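Local coordinates for effector protein Lem4 (lpg1101) (Legionella pneumophila subsp. pneumophila, PDB 6CDW) that binds magnesium through its N-terminal domain and, as a whole effector, probably also binds small GTPases, at residues K17-L22 and G148-C153. The protein carries 1 engineered substitution. Residues are numbered along the deposited sequence; the frame is centred on the assembly and turned at random.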
# COMPACT_ATOMS: atom_id res chain seq x y z
N LYS A 17 0.40 16.84 -0.21
CA LYS A 17 -0.84 17.20 0.47
C LYS A 17 -1.85 16.05 0.58
O LYS A 17 -2.71 16.10 1.47
CB LYS A 17 -1.53 18.37 -0.26
CG LYS A 17 -1.02 19.70 0.15
CD LYS A 17 -1.93 20.84 -0.36
CE LYS A 17 -1.12 21.98 -0.98
NZ LYS A 17 -1.91 23.25 -1.13
N ASN A 18 -1.79 15.06 -0.31
CA ASN A 18 -2.80 14.02 -0.42
C ASN A 18 -2.10 12.66 -0.40
O ASN A 18 -1.24 12.40 -1.25
CB ASN A 18 -3.61 14.17 -1.71
CG ASN A 18 -4.23 15.53 -1.86
OD1 ASN A 18 -4.97 15.98 -0.97
ND2 ASN A 18 -3.93 16.22 -2.98
N ILE A 19 -2.46 11.80 0.55
CA ILE A 19 -1.75 10.53 0.73
C ILE A 19 -2.74 9.37 0.80
O ILE A 19 -3.80 9.48 1.44
CB ILE A 19 -0.87 10.53 1.99
CG1 ILE A 19 0.09 11.72 1.97
CG2 ILE A 19 -0.09 9.19 2.10
CD1 ILE A 19 0.86 11.86 3.28
N VAL A 20 -2.39 8.26 0.16
CA VAL A 20 -3.17 7.04 0.16
C VAL A 20 -2.33 6.00 0.91
O VAL A 20 -1.24 5.63 0.46
CB VAL A 20 -3.52 6.59 -1.27
CG1 VAL A 20 -4.21 5.28 -1.22
CG2 VAL A 20 -4.43 7.62 -1.99
N TYR A 21 -2.81 5.59 2.09
CA TYR A 21 -2.14 4.60 2.92
C TYR A 21 -2.82 3.25 2.71
O TYR A 21 -4.01 3.10 3.03
CB TYR A 21 -2.23 4.97 4.40
CG TYR A 21 -1.40 6.15 4.87
CD1 TYR A 21 -0.02 6.04 5.02
CD2 TYR A 21 -2.00 7.36 5.21
CE1 TYR A 21 0.76 7.10 5.48
CE2 TYR A 21 -1.24 8.43 5.70
CZ TYR A 21 0.13 8.30 5.81
OH TYR A 21 0.88 9.36 6.30
N LEU A 22 -2.06 2.26 2.24
CA LEU A 22 -2.62 0.95 1.87
C LEU A 22 -1.88 -0.12 2.67
O LEU A 22 -0.65 -0.19 2.62
CB LEU A 22 -2.48 0.68 0.37
CG LEU A 22 -3.05 1.74 -0.58
CD1 LEU A 22 -2.76 1.41 -2.03
CD2 LEU A 22 -4.53 1.88 -0.35
N GLY A 148 -4.38 17.62 4.27
CA GLY A 148 -5.10 17.40 3.01
C GLY A 148 -5.88 16.09 3.08
O GLY A 148 -6.27 15.63 4.16
N PHE A 149 -6.10 15.50 1.90
CA PHE A 149 -6.93 14.31 1.77
C PHE A 149 -6.15 13.07 2.23
O PHE A 149 -4.97 12.92 1.92
CB PHE A 149 -7.38 14.14 0.32
CG PHE A 149 -8.19 12.88 0.07
CD1 PHE A 149 -9.53 12.82 0.40
CD2 PHE A 149 -7.59 11.75 -0.48
CE1 PHE A 149 -10.28 11.66 0.15
CE2 PHE A 149 -8.34 10.57 -0.71
CZ PHE A 149 -9.68 10.54 -0.41
N ARG A 150 -6.82 12.20 3.00
CA ARG A 150 -6.22 10.94 3.44
C ARG A 150 -7.18 9.79 3.15
O ARG A 150 -8.35 9.82 3.56
CB ARG A 150 -5.88 10.94 4.94
CG ARG A 150 -4.79 11.91 5.39
CD ARG A 150 -3.44 11.61 4.72
NE ARG A 150 -2.40 12.57 5.15
CZ ARG A 150 -2.21 13.78 4.62
NH1 ARG A 150 -2.96 14.22 3.61
NH2 ARG A 150 -1.23 14.55 5.07
N LEU A 151 -6.68 8.75 2.47
CA LEU A 151 -7.40 7.49 2.28
C LEU A 151 -6.64 6.38 3.00
O LEU A 151 -5.42 6.27 2.85
CB LEU A 151 -7.55 7.17 0.78
CG LEU A 151 -8.15 5.83 0.36
CD1 LEU A 151 -9.58 5.69 0.85
CD2 LEU A 151 -8.08 5.71 -1.18
N ILE A 152 -7.35 5.57 3.78
CA ILE A 152 -6.75 4.42 4.47
C ILE A 152 -7.56 3.17 4.15
O ILE A 152 -8.78 3.14 4.36
CB ILE A 152 -6.70 4.64 6.00
CG1 ILE A 152 -5.81 5.85 6.31
CG2 ILE A 152 -6.23 3.35 6.76
CD1 ILE A 152 -5.94 6.37 7.70
N CYS A 153 -6.89 2.13 3.65
CA CYS A 153 -7.51 0.83 3.42
C CYS A 153 -6.76 -0.28 4.16
O CYS A 153 -5.54 -0.40 4.00
CB CYS A 153 -7.57 0.50 1.91
SG CYS A 153 -8.54 1.72 0.98
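Arg150 lies alongside Ile19 on one face of two neighbouring parallel strands, both side chains pointing the same way. The arginine chain bends at its second torsion (chi2 -61°), which turns it back along the strands toward Lys17. Ile19 CD1 then sits over one face of the guanidinium group, 3.8 Å from Arg150 NE. At the edge of that group, Arg150 NH1 donates to Lys17 O (2.9 Å) from well above the carbonyl plane. The same NH1 also donates to Phe149 O, likewise from above the carbonyl plane. Phe149 O takes a second bond from Ile19 N, which approaches almost straight along the carbonyl, so two donors grip this one oxygen. Arg150 NE forms a salt bridge to Glu140, and Arg150 NH2 bonds to Leu146 O, so all three guanidinium nitrogens are held.

Tyr21 slants against Arg150, its ring turned 56° from the guanidinium plane, with Tyr21 CE2 4.0 Å from Arg150 CD. Ile19 CG2 covers the centre of one ring face. Tyr21 OH hydrogen-bonds to the same Glu140 carboxylate. This and the arginine probably favour the charged form of Glu140.

Asn18 extends the pairing ahead of Ile19 through its side chain. Its OD1 takes the N-H of Phe149 on an in-plane lone pair at 3.1 Å, while its ND2 bonds to Gln87 O. On the opposite face from Arg150, Val20 and Leu151 run side by side, with Val20 CG1 3.9 Å from Leu151 CD2. Helix 188-198 packs against both.

From Ile19 onward, regular parallel bonds alternate, ending with Cys153 N to Tyr21 O. These are inner strands of a five-stranded parallel sheet of order 3-2-1-4-5, and the magnesium ligands Asn23, Asp25, Asp154 and Asp155 cluster at their C-terminal ends, an architecture consistent with a haloacid dehalogenase (HAD)-like Rossmann fold.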